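Uncharacterized protein (Legionella pneumophila subsp. pneumophila, PDB 5DGG) is of unknown function but carries, in the central region described here, a Legionella ubiquitin-specific protease A domain, of a family placed in peptidase clan CA. Local coordinates at residues L28-S33 with A94-D99; T42-V47 with N106-P111; K143-G148 with G152-I157. All coordinates share one frame; numbering follows the deposited sequence. Where two conformers were deposited one is given.

Interaction 1 (L28-S33 with A94-D99); sequences LNRYDS and AAVLDD
The guanidinium of R30 lies between V96 on one face and the ring of Y31 on the other, while its CD methylene rests on L97. R30 sits in a type I beta turn, N29 to D32, that closes strand 22-29 of the mixed sheet. Its partners lie in the segment just before and entering helix 98-108. With chi1 66°, CG stands between the backbone N and the carbonyl carbon; the chain bends at chi3 (-95°), and the R30 and V96 side chains cross at about a right angle. R30 CD lies 4.1 Å from L97 CD2. V96 was deposited in two conformers; in the one given, CG1 covers one guanidinium face, while the approach of R30 NH2 to V96 CG2 (3.2 Å) is short and therefore doubtful. The opposite face carries Y31 CE1, 4.2 Å above the guanidinium plane of R30 and offset toward the rim. R65 of strand 65-70 touches R30, V96 and L97 and ties the contact to the sheet. The turn itself is an Asx turn and Asx motif: N29 OD1 accepts Y31 N in the carbonyl plane at 2.9 Å and D32 N from above that plane at 3.2 Å.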
ATOM      1  N   LEU A  28      -4.625   7.810  -0.562  1.00 28.95           N
ATOM      2  CA  LEU A  28      -6.044   7.989  -0.307  1.00 30.12           C
ATOM      3  C   LEU A  28      -6.217   8.387   1.151  1.00 28.64           C
ATOM      4  O   LEU A  28      -5.561   7.839   2.021  1.00 26.37           O
ATOM      5  CB  LEU A  28      -6.819   6.703  -0.514  1.00 29.88           C
ATOM      6  CG  LEU A  28      -7.471   6.394  -1.790  1.00 34.34           C
ATOM      7  CD1 LEU A  28      -8.339   5.158  -1.561  1.00 35.92           C
ATOM      8  CD2 LEU A  28      -8.279   7.607  -2.269  1.00 37.27           C
ATOM      9  N   ASN A  29      -7.114   9.329   1.406  1.00 28.22           N
ATOM     10  CA  ASN A  29      -7.461   9.722   2.756  1.00 28.06           C
ATOM     11  C   ASN A  29      -8.835   9.146   3.082  1.00 28.10           C
ATOM     12  O   ASN A  29      -9.864   9.633   2.585  1.00 28.13           O
ATOM     13  CB  ASN A  29      -7.529  11.253   2.787  1.00 30.38           C
ATOM     14  CG  ASN A  29      -7.820  11.776   4.127  1.00 31.30           C
ATOM     15  OD1 ASN A  29      -8.654  11.259   4.878  1.00 29.17           O
ATOM     16  ND2 ASN A  29      -7.073  12.802   4.490  1.00 35.83           N
ATOM     17  N   ARG A  30      -8.882   8.171   3.969  1.00 28.57           N
ATOM     18  CA  ARG A  30     -10.134   7.442   4.221  1.00 31.76           C
ATOM     19  C   ARG A  30     -11.169   8.249   4.952  1.00 32.54           C
ATOM     20  O   ARG A  30     -12.336   7.877   4.944  1.00 32.75           O
ATOM     21  CB  ARG A  30      -9.901   6.136   4.982  1.00 35.56           C
ATOM     22  CG  ARG A  30      -9.404   6.280   6.376  1.00 41.09           C
ATOM     23  CD  ARG A  30      -8.988   4.912   6.979  1.00 49.23           C
ATOM     24  NE  ARG A  30     -10.131   4.401   7.727  1.00 52.65           N
ATOM     25  CZ  ARG A  30     -10.213   4.344   9.047  1.00 54.94           C
ATOM     26  NH1 ARG A  30      -9.167   4.658   9.820  1.00 58.31           N
ATOM     27  NH2 ARG A  30     -11.343   3.922   9.598  1.00 56.80           N
ATOM     28  N   TYR A  31     -10.777   9.371   5.557  1.00 32.46           N
ATOM     29  CA  TYR A  31     -11.762  10.268   6.224  1.00 34.06           C
ATOM     30  C   TYR A  31     -12.449  11.274   5.325  1.00 35.48           C
ATOM     31  O   TYR A  31     -13.551  11.739   5.632  1.00 37.42           O
ATOM     32  CB  TYR A  31     -11.093  11.007   7.346  1.00 34.19           C
ATOM     33  CG  TYR A  31     -10.661  10.026   8.379  1.00 37.46           C
ATOM     34  CD1 TYR A  31     -11.601   9.376   9.139  1.00 40.77           C
ATOM     35  CD2 TYR A  31      -9.362   9.748   8.577  1.00 34.92           C
ATOM     36  CE1 TYR A  31     -11.226   8.439  10.076  1.00 44.78           C
ATOM     37  CE2 TYR A  31      -8.971   8.809   9.508  1.00 41.91           C
ATOM     38  CZ  TYR A  31      -9.923   8.149  10.238  1.00 43.04           C
ATOM     39  OH  TYR A  31      -9.596   7.223  11.208  1.00 50.33           O
ATOM     40  N   ASP A  32     -11.799  11.624   4.237  1.00 33.73           N
ATOM     41  CA  ASP A  32     -12.274  12.644   3.325  1.00 33.51           C
ATOM     42  C   ASP A  32     -13.045  11.972   2.158  1.00 33.86           C
ATOM     43  O   ASP A  32     -12.468  11.340   1.296  1.00 31.14           O
ATOM     44  CB  ASP A  32     -11.071  13.429   2.789  1.00 33.62           C
ATOM     45  CG  ASP A  32     -11.444  14.532   1.824  1.00 37.04           C
ATOM     46  OD1 ASP A  32     -10.526  15.133   1.260  1.00 38.92           O
ATOM     47  OD2 ASP A  32     -12.640  14.802   1.602  1.00 38.42           O
ATOM     48  N   SER A  33     -14.362  12.106   2.165  1.00 33.96           N
ATOM     49  CA  SER A  33     -15.190  11.461   1.164  0.60 36.78           C
ATOM     50  C   SER A  33     -14.757  11.893  -0.242  1.00 36.93           C
ATOM     51  O   SER A  33     -14.845  11.105  -1.201  1.00 35.69           O
ATOM     52  CB  SER A  33     -16.666  11.794   1.397  0.60 38.90           C
ATOM     53  OG  SER A  33     -16.842  13.195   1.542  0.60 40.14           O
ATOM     54  N   ALA A  94      -6.485  -4.502  10.193  1.00 27.08           N
ATOM     55  CA  ALA A  94      -6.860  -4.205   8.814  1.00 25.49           C
ATOM     56  C   ALA A  94      -8.380  -4.239   8.572  1.00 26.22           C
ATOM     57  O   ALA A  94      -8.880  -3.737   7.555  1.00 24.63           O
ATOM     58  CB  ALA A  94      -6.141  -5.166   7.866  1.00 24.13           C
ATOM     59  N   ALA A  95      -9.131  -4.819   9.515  1.00 28.25           N
ATOM     60  CA  ALA A  95     -10.603  -4.898   9.459  1.00 28.65           C
ATOM     61  C   ALA A  95     -11.226  -3.534   9.240  1.00 29.87           C
ATOM     62  O   ALA A  95     -12.286  -3.404   8.617  1.00 28.37           O
ATOM     63  CB  ALA A  95     -11.145  -5.534  10.744  1.00 30.99           C
ATOM     64  N   VAL A  96     -10.517  -2.513   9.680  1.00 28.90           N
ATOM     65  CA  VAL A  96     -10.997  -1.160   9.549  0.60 30.35           C
ATOM     66  C   VAL A  96     -11.137  -0.742   8.068  1.00 30.08           C
ATOM     67  O   VAL A  96     -11.847   0.201   7.746  1.00 29.89           O
ATOM     68  CB  VAL A  96     -10.087  -0.214  10.376  0.60 32.49           C
ATOM     69  CG1 VAL A  96      -8.836   0.186   9.610  0.60 31.37           C
ATOM     70  CG2 VAL A  96     -10.848   0.999  10.839  0.60 35.19           C
ATOM     71  N   LEU A  97     -10.477  -1.449   7.148  1.00 27.50           N
ATOM     72  CA  LEU A  97     -10.574  -1.141   5.726  1.00 27.39           C
ATOM     73  C   LEU A  97     -11.555  -1.975   4.939  1.00 25.86           C
ATOM     74  O   LEU A  97     -11.757  -1.665   3.765  1.00 24.91           O
ATOM     75  CB  LEU A  97      -9.206  -1.248   5.012  1.00 29.01           C
ATOM     76  CG  LEU A  97      -8.150  -0.222   5.446  1.00 30.86           C
ATOM     77  CD1 LEU A  97      -6.885  -0.423   4.649  1.00 34.32           C
ATOM     78  CD2 LEU A  97      -8.620   1.192   5.291  1.00 34.04           C
ATOM     79  N   ASP A  98     -12.161  -3.001   5.531  1.00 25.24           N
ATOM     80  CA  ASP A  98     -12.989  -3.935   4.744  1.00 26.77           C
ATOM     81  C   ASP A  98     -14.120  -3.203   4.037  1.00 27.20           C
ATOM     82  O   ASP A  98     -14.262  -3.286   2.816  1.00 25.60           O
ATOM     83  CB  ASP A  98     -13.583  -5.060   5.596  1.00 28.19           C
ATOM     84  CG  ASP A  98     -12.550  -6.060   6.094  1.00 30.98           C
ATOM     85  OD1 ASP A  98     -11.345  -5.977   5.739  1.00 33.50           O
ATOM     86  OD2 ASP A  98     -12.912  -6.936   6.922  1.00 32.80           O
ATOM     87  N   ASP A  99     -14.899  -2.428   4.791  1.00 29.47           N
ATOM     88  CA  ASP A  99     -16.077  -1.754   4.235  1.00 32.31           C
ATOM     89  C   ASP A  99     -15.688  -0.679   3.270  1.00 29.79           C
ATOM     90  O   ASP A  99     -16.326  -0.526   2.250  1.00 28.79           O
ATOM     91  CB  ASP A  99     -16.881  -1.079   5.343  1.00 39.68           C
ATOM     92  CG  ASP A  99     -17.732  -2.055   6.108  1.00 49.57           C
ATOM     93  OD1 ASP A  99     -18.358  -2.938   5.462  1.00 55.00           O
ATOM     94  OD2 ASP A  99     -17.762  -1.947   7.358  1.00 59.82           O
TER

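Interaction 2 (T42-V47 with N106-P111); sequences TLASDV and NQCGVP
No aromatic or other flat side chain carries the contact between A44 and C108; the flat groups are backbone peptides. C108 SG lies over one face of the L43-A44 peptide, 3.7 Å from A44 N, and in return the methyl CB of A44 meets the oxygen of the C108 carbonyl, 3.8 Å from C108 O. The same A44 methyl reaches C108 CB at 3.9 Å. The backbones come very close here, with the CA atoms of A44 and C108 only 4.7 Å apart, a separation compatible with the small side chains at both positions.

C108 is the central residue of the contact. Its chi1 of -65° sets SG beside its own backbone N, on the side where L43 lies. There SG is 3.6 Å from CD2 of L43, with CG and CB of that leucine slightly farther away. One sulfur thus rests against both the leucine branch and the backbone of helix 33-47.

One turn farther along helix 33-47, V47 CG1 meets V110 CG2 at 3.8 Å, beyond the end of the other helix, the two valines crossing obliquely. G109, with positive phi (109°) and two bonds back into the last turn, ends helix 98-108 in a Schellman motif, after which the chain turns and V110 follows; one of the bonds runs from G109 N to N106 O at 3.0 Å. Y81 of strand 81-86 touches both valines, while L43 packs on M25 and I55. K71 NZ donates hydrogen bonds to the carbonyl oxygens of D46 and V47, at the C-terminal end of helix 33-47.

The whole is an apolar, largely buried seam between the C-terminal ends of two helices packed on a mixed sheet, an alpha+beta arrangement consistent with the clan CA family.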
ATOM      1  N   THR A  42     -10.339   6.869 -12.159  1.00 33.63           N
ATOM      2  CA  THR A  42      -9.003   6.327 -12.377  0.60 35.02           C
ATOM      3  C   THR A  42      -8.919   4.873 -11.905  1.00 30.54           C
ATOM      4  O   THR A  42      -8.404   4.017 -12.624  1.00 30.22           O
ATOM      5  CB  THR A  42      -7.887   7.201 -11.770  0.60 37.29           C
ATOM      6  OG1 THR A  42      -6.617   6.640 -12.102  0.60 42.58           O
ATOM      7  CG2 THR A  42      -7.971   7.287 -10.263  0.60 37.81           C
ATOM      8  N   LEU A  43      -9.480   4.575 -10.759  1.00 28.48           N
ATOM      9  CA  LEU A  43      -9.383   3.224 -10.241  1.00 29.58           C
ATOM     10  C   LEU A  43     -10.258   2.277 -11.110  1.00 29.35           C
ATOM     11  O   LEU A  43      -9.834   1.160 -11.468  1.00 29.00           O
ATOM     12  CB  LEU A  43      -9.747   3.222  -8.747  1.00 30.28           C
ATOM     13  CG  LEU A  43      -9.918   1.861  -8.087  1.00 29.72           C
ATOM     14  CD1 LEU A  43      -8.605   1.124  -8.024  1.00 29.70           C
ATOM     15  CD2 LEU A  43     -10.506   2.017  -6.691  1.00 31.02           C
ATOM     16  N   ALA A  44     -11.429   2.743 -11.540  1.00 28.36           N
ATOM     17  CA  ALA A  44     -12.296   1.910 -12.378  1.00 28.90           C
ATOM     18  C   ALA A  44     -11.601   1.650 -13.715  1.00 28.90           C
ATOM     19  O   ALA A  44     -11.538   0.508 -14.206  1.00 27.52           O
ATOM     20  CB  ALA A  44     -13.636   2.578 -12.592  1.00 30.98           C
ATOM     21  N   SER A  45     -11.000   2.688 -14.275  1.00 28.61           N
ATOM     22  CA  SER A  45     -10.298   2.502 -15.520  1.00 31.18           C
ATOM     23  C   SER A  45      -9.213   1.409 -15.436  1.00 30.36           C
ATOM     24  O   SER A  45      -9.080   0.596 -16.336  1.00 31.09           O
ATOM     25  CB  SER A  45      -9.687   3.801 -15.975  1.00 33.22           C
ATOM     26  OG  SER A  45      -8.894   3.500 -17.078  1.00 43.45           O
ATOM     27  N   ASP A  46      -8.451   1.400 -14.350  1.00 27.00           N
ATOM     28  CA  ASP A  46      -7.399   0.405 -14.117  1.00 27.02           C
ATOM     29  C   ASP A  46      -7.981  -0.974 -13.793  1.00 26.94           C
ATOM     30  O   ASP A  46      -7.502  -1.983 -14.304  1.00 27.48           O
ATOM     31  CB  ASP A  46      -6.517   0.866 -12.965  1.00 27.96           C
ATOM     32  CG  ASP A  46      -5.671   2.071 -13.322  1.00 31.58           C
ATOM     33  OD1 ASP A  46      -5.421   2.318 -14.524  1.00 32.63           O
ATOM     34  OD2 ASP A  46      -5.240   2.742 -12.385  1.00 32.72           O
ATOM     35  N   VAL A  47      -9.032  -1.016 -12.978  1.00 25.73           N
ATOM     36  CA  VAL A  47      -9.702  -2.260 -12.677  1.00 28.63           C
ATOM     37  C   VAL A  47     -10.106  -2.991 -13.935  1.00 30.19           C
ATOM     38  O   VAL A  47      -9.942  -4.191 -14.004  1.00 30.77           O
ATOM     39  CB  VAL A  47     -10.879  -2.057 -11.731  1.00 29.38           C
ATOM     40  CG1 VAL A  47     -11.818  -3.247 -11.744  1.00 31.22           C
ATOM     41  CG2 VAL A  47     -10.327  -1.832 -10.334  1.00 30.07           C
ATOM     42  N   ASN A 106     -17.136  -1.368  -5.134  1.00 30.30           N
ATOM     43  CA  ASN A 106     -18.507  -1.294  -5.627  1.00 36.55           C
ATOM     44  C   ASN A 106     -18.778  -0.020  -6.423  1.00 35.43           C
ATOM     45  O   ASN A 106     -19.399  -0.082  -7.462  1.00 36.68           O
ATOM     46  CB  ASN A 106     -19.535  -1.453  -4.521  1.00 37.97           C
ATOM     47  CG  ASN A 106     -20.909  -1.745  -5.078  1.00 45.41           C
ATOM     48  OD1 ASN A 106     -21.183  -2.867  -5.515  1.00 53.24           O
ATOM     49  ND2 ASN A 106     -21.769  -0.732  -5.107  1.00 47.81           N
ATOM     50  N   GLN A 107     -18.268   1.123  -5.977  1.00 37.94           N
ATOM     51  CA  GLN A 107     -18.378   2.331  -6.787  1.00 40.29           C
ATOM     52  C   GLN A 107     -17.773   2.144  -8.176  1.00 41.05           C
ATOM     53  O   GLN A 107     -18.355   2.613  -9.157  1.00 45.94           O
ATOM     54  CB  GLN A 107     -17.714   3.517  -6.116  1.00 43.26           C
ATOM     55  CG  GLN A 107     -18.313   3.863  -4.783  1.00 48.85           C
ATOM     56  CD  GLN A 107     -18.801   5.279  -4.739  1.00 58.62           C
ATOM     57  OE1 GLN A 107     -19.705   5.664  -5.502  1.00 60.48           O
ATOM     58  NE2 GLN A 107     -18.209   6.080  -3.844  1.00 64.22           N
ATOM     59  N   CYS A 108     -16.607   1.479  -8.275  1.00 36.06           N
ATOM     60  CA  CYS A 108     -15.968   1.230  -9.572  1.00 34.95           C
ATOM     61  C   CYS A 108     -16.746   0.276 -10.464  1.00 35.84           C
ATOM     62  O   CYS A 108     -16.449   0.153 -11.642  1.00 36.53           O
ATOM     63  CB  CYS A 108     -14.567   0.647  -9.373  1.00 34.15           C
ATOM     64  SG  CYS A 108     -13.540   1.847  -8.598  1.00 35.44           S
ATOM     65  N   GLY A 109     -17.693  -0.437  -9.879  1.00 37.81           N
ATOM     66  CA  GLY A 109     -18.546  -1.346 -10.601  1.00 39.61           C
ATOM     67  C   GLY A 109     -18.249  -2.794 -10.304  1.00 41.24           C
ATOM     68  O   GLY A 109     -18.706  -3.661 -11.043  1.00 38.69           O
ATOM     69  N   VAL A 110     -17.466  -3.081  -9.247  1.00 35.41           N
ATOM     70  CA  VAL A 110     -17.179  -4.468  -8.886  1.00 34.07           C
ATOM     71  C   VAL A 110     -18.074  -4.916  -7.734  1.00 36.24           C
ATOM     72  O   VAL A 110     -17.971  -4.361  -6.630  1.00 33.16           O
ATOM     73  CB  VAL A 110     -15.707  -4.625  -8.452  1.00 31.80           C
ATOM     74  CG1 VAL A 110     -15.443  -6.041  -7.976  1.00 30.68           C
ATOM     75  CG2 VAL A 110     -14.784  -4.249  -9.623  1.00 32.78           C
ATOM     76  N   PRO A 111     -18.932  -5.922  -7.953  1.00 37.34           N
ATOM     77  CA  PRO A 111     -19.705  -6.384  -6.779  1.00 38.80           C
ATOM     78  C   PRO A 111     -18.857  -7.115  -5.708  1.00 39.57           C
ATOM     79  O   PRO A 111     -17.832  -7.756  -6.016  1.00 35.39           O
ATOM     80  CB  PRO A 111     -20.729  -7.343  -7.381  1.00 40.75           C
ATOM     81  CG  PRO A 111     -20.092  -7.811  -8.635  1.00 40.88           C
ATOM     82  CD  PRO A 111     -19.309  -6.641  -9.177  1.00 39.56           C
TER

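Interaction 3 (K143-G148 with G152-I157); sequences KMKEFG and GSYNPI
K145 lies along the ring of Y154 and can be traced outward from its root. CB sits over the face, 3.8 Å from the centroid of the Y154 ring and 7° off its normal, which makes it a CH-pi contact. CG follows, 3.6 Å from Y154 CZ. CD then passes over the rim, 4.0 Å from Y154 CE1, and CE reaches Y154 OH at 3.8 Å. NZ ends above the level of the ring, near but 4.6 Å from Y154 OH. With CG anti to the backbone N (chi1 -177°) and the chain extended beyond it, the methylenes step from ring centre to phenol oxygen.

M144, one residue earlier, packs on the root of the tyrosine: its CB lies 4.0 Å from Y154 CB. Its chi1 of -161° puts CG 3.8 Å from S153 O, and the bend at chi2 carries the far end round to CE beside S153 CB. I159 touches both K145 and Y154, and M56 of strand 54-60 and P16 lie against M144.

The contact closes a helix-loop-helix connection: G148 ends helix 132-146 in a Schellman motif, and N155 N-caps helix 156-165 through OD1 to L158 N. The contact across the two segments is mainly apolar, the lysine offering its methylenes to the aromatic face with the ammonium lying off the ring centre, so it probably costs little desolvation of the charge.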
ATOM      1  N   LYS A 143       5.880  -5.928  -2.108  1.00 25.32           N
ATOM      2  CA  LYS A 143       4.868  -6.409  -3.052  1.00 25.20           C
ATOM      3  C   LYS A 143       5.238  -6.161  -4.516  1.00 24.39           C
ATOM      4  O   LYS A 143       4.943  -6.977  -5.396  1.00 23.57           O
ATOM      5  CB  LYS A 143       3.468  -5.833  -2.754  1.00 25.18           C
ATOM      6  CG  LYS A 143       2.896  -6.182  -1.419  1.00 26.65           C
ATOM      7  CD  LYS A 143       2.767  -7.630  -1.062  1.00 28.91           C
ATOM      8  CE  LYS A 143       1.918  -8.438  -1.994  1.00 32.13           C
ATOM      9  NZ  LYS A 143       1.585  -9.750  -1.315  1.00 35.89           N
ATOM     10  N   MET A 144       5.875  -5.029  -4.766  1.00 23.71           N
ATOM     11  CA  MET A 144       6.339  -4.671  -6.072  1.00 26.70           C
ATOM     12  C   MET A 144       7.227  -5.776  -6.634  1.00 28.85           C
ATOM     13  O   MET A 144       7.010  -6.273  -7.758  1.00 27.67           O
ATOM     14  CB  MET A 144       7.098  -3.349  -5.987  1.00 28.12           C
ATOM     15  CG  MET A 144       7.251  -2.647  -7.280  1.00 31.64           C
ATOM     16  SD  MET A 144       5.700  -1.909  -7.880  1.00 33.53           S
ATOM     17  CE  MET A 144       6.422  -1.391  -9.428  1.00 34.63           C
ATOM     18  N   LYS A 145       8.179  -6.210  -5.819  1.00 30.90           N
ATOM     19  CA  LYS A 145       9.048  -7.359  -6.169  1.00 31.63           C
ATOM     20  C   LYS A 145       8.242  -8.650  -6.341  1.00 30.35           C
ATOM     21  O   LYS A 145       8.374  -9.346  -7.375  1.00 30.79           O
ATOM     22  CB  LYS A 145      10.115  -7.529  -5.069  1.00 33.98           C
ATOM     23  CG  LYS A 145      11.140  -8.647  -5.316  1.00 37.71           C
ATOM     24  CD  LYS A 145      12.066  -8.779  -4.109  1.00 39.76           C
ATOM     25  CE  LYS A 145      13.252  -9.674  -4.396  1.00 46.44           C
ATOM     26  NZ  LYS A 145      14.247  -9.564  -3.290  1.00 51.28           N
ATOM     27  N   GLU A 146       7.407  -8.978  -5.364  1.00 29.11           N
ATOM     28  CA  GLU A 146       6.590 -10.176  -5.445  1.00 30.90           C
ATOM     29  C   GLU A 146       5.764 -10.174  -6.708  1.00 30.30           C
ATOM     30  O   GLU A 146       5.594 -11.214  -7.318  1.00 33.91           O
ATOM     31  CB  GLU A 146       5.617 -10.378  -4.268  1.00 34.79           C
ATOM     32  CG  GLU A 146       6.199 -10.730  -2.910  1.00 39.57           C
ATOM     33  CD  GLU A 146       5.100 -10.759  -1.813  1.00 45.58           C
ATOM     34  OE1 GLU A 146       5.472 -10.606  -0.639  1.00 50.93           O
ATOM     35  OE2 GLU A 146       3.865 -10.928  -2.099  1.00 45.27           O
ATOM     36  N   PHE A 147       5.255  -9.027  -7.119  1.00 28.91           N
ATOM     37  CA  PHE A 147       4.403  -8.971  -8.300  1.00 29.05           C
ATOM     38  C   PHE A 147       5.195  -9.004  -9.599  1.00 32.41           C
ATOM     39  O   PHE A 147       4.591  -8.914 -10.685  1.00 31.81           O
ATOM     40  CB  PHE A 147       3.540  -7.719  -8.320  1.00 27.12           C
ATOM     41  CG  PHE A 147       2.534  -7.645  -7.214  1.00 25.58           C
ATOM     42  CD1 PHE A 147       2.096  -8.771  -6.546  1.00 26.13           C
ATOM     43  CD2 PHE A 147       1.994  -6.433  -6.883  1.00 24.66           C
ATOM     44  CE1 PHE A 147       1.131  -8.676  -5.554  1.00 26.71           C
ATOM     45  CE2 PHE A 147       1.075  -6.310  -5.875  1.00 25.31           C
ATOM     46  CZ  PHE A 147       0.621  -7.430  -5.211  1.00 26.18           C
ATOM     47  N   GLY A 148       6.516  -9.165  -9.489  1.00 34.00           N
ATOM     48  CA  GLY A 148       7.367  -9.404 -10.658  1.00 34.87           C
ATOM     49  C   GLY A 148       7.902  -8.145 -11.283  1.00 34.78           C
ATOM     50  O   GLY A 148       8.293  -8.174 -12.429  1.00 36.63           O
ATOM     51  N   GLY A 152      15.065  -2.508 -11.034  1.00 50.96           N
ATOM     52  CA  GLY A 152      15.140  -1.069 -10.756  1.00 49.82           C
ATOM     53  C   GLY A 152      13.882  -0.393 -10.197  1.00 48.49           C
ATOM     54  O   GLY A 152      13.922   0.774  -9.820  1.00 46.51           O
ATOM     55  N   SER A 153      12.756  -1.103 -10.143  1.00 45.88           N
ATOM     56  CA  SER A 153      11.452  -0.479  -9.860  1.00 44.12           C
ATOM     57  C   SER A 153      11.041  -0.599  -8.401  1.00 40.59           C
ATOM     58  O   SER A 153       9.953  -0.138  -8.011  1.00 40.45           O
ATOM     59  CB  SER A 153      10.360  -1.157 -10.692  1.00 43.53           C
ATOM     60  OG  SER A 153      10.673  -1.096 -12.062  1.00 52.66           O
ATOM     61  N   TYR A 154      11.864  -1.268  -7.616  1.00 37.49           N
ATOM     62  CA  TYR A 154      11.632  -1.380  -6.183  1.00 35.56           C
ATOM     63  C   TYR A 154      12.966  -1.211  -5.463  1.00 38.22           C
ATOM     64  O   TYR A 154      14.031  -1.301  -6.102  1.00 36.20           O
ATOM     65  CB  TYR A 154      11.026  -2.730  -5.832  1.00 34.69           C
ATOM     66  CG  TYR A 154      11.819  -3.956  -6.252  1.00 36.00           C
ATOM     67  CD1 TYR A 154      12.887  -4.424  -5.477  1.00 37.30           C
ATOM     68  CD2 TYR A 154      11.503  -4.657  -7.407  1.00 37.59           C
ATOM     69  CE1 TYR A 154      13.603  -5.535  -5.850  1.00 40.14           C
ATOM     70  CE2 TYR A 154      12.212  -5.792  -7.789  1.00 38.65           C
ATOM     71  CZ  TYR A 154      13.268  -6.226  -7.010  1.00 41.43           C
ATOM     72  OH  TYR A 154      14.011  -7.342  -7.331  1.00 41.27           O
ATOM     73  N   ASN A 155      12.896  -1.036  -4.142  1.00 35.14           N
ATOM     74  CA  ASN A 155      13.997  -0.550  -3.343  1.00 36.88           C
ATOM     75  C   ASN A 155      14.406  -1.682  -2.429  1.00 36.13           C
ATOM     76  O   ASN A 155      13.804  -1.881  -1.382  1.00 35.94           O
ATOM     77  CB  ASN A 155      13.573   0.664  -2.523  1.00 37.66           C
ATOM     78  CG  ASN A 155      14.729   1.297  -1.772  1.00 42.83           C
ATOM     79  OD1 ASN A 155      15.542   0.616  -1.145  1.00 43.47           O
ATOM     80  ND2 ASN A 155      14.798   2.608  -1.827  1.00 42.50           N
ATOM     81  N   PRO A 156      15.451  -2.430  -2.810  1.00 37.78           N
ATOM     82  CA  PRO A 156      15.794  -3.634  -2.052  1.00 36.42           C
ATOM     83  C   PRO A 156      16.198  -3.332  -0.622  1.00 35.61           C
ATOM     84  O   PRO A 156      15.990  -4.154   0.267  1.00 35.87           O
ATOM     85  CB  PRO A 156      16.985  -4.222  -2.826  1.00 40.02           C
ATOM     86  CG  PRO A 156      17.002  -3.544  -4.139  1.00 41.23           C
ATOM     87  CD  PRO A 156      16.327  -2.218  -3.973  1.00 40.27           C
ATOM     88  N   ILE A 157      16.734  -2.143  -0.380  1.00 35.09           N
ATOM     89  CA  ILE A 157      17.151  -1.797   0.972  1.00 36.54           C
ATOM     90  C   ILE A 157      15.958  -1.757   1.909  1.00 35.79           C
ATOM     91  O   ILE A 157      16.003  -2.289   3.022  1.00 33.61           O
ATOM     92  CB  ILE A 157      17.885  -0.463   1.029  1.00 38.16           C
ATOM     93  CG1 ILE A 157      19.126  -0.503   0.110  1.00 41.31           C
ATOM     94  CG2 ILE A 157      18.325  -0.200   2.454  1.00 40.80           C
ATOM     95  CD1 ILE A 157      19.766   0.860  -0.128  1.00 42.71           C
TER

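Interactions 1 and 2 use the two ends of helix 98-108, the first at its entry and the second at its exit, with centres 16 Å apart and nearest atoms about 6 Å apart. Their segments alternate along the chain: both first segments (28-33, 42-47) precede both second ones (94-99, 106-111). Interaction 1 lies just after strand 22-29 and interaction 2 near the end of helix 33-47. Interaction 3 comes later in sequence, and its centre lies 25 Å from each of the others. It and interaction 1 stand on opposite sides of the chain's centre. M25 and I55 at interaction 2 and M56 at interaction 3 place both against the same sheet. No ligand or active site is identified here.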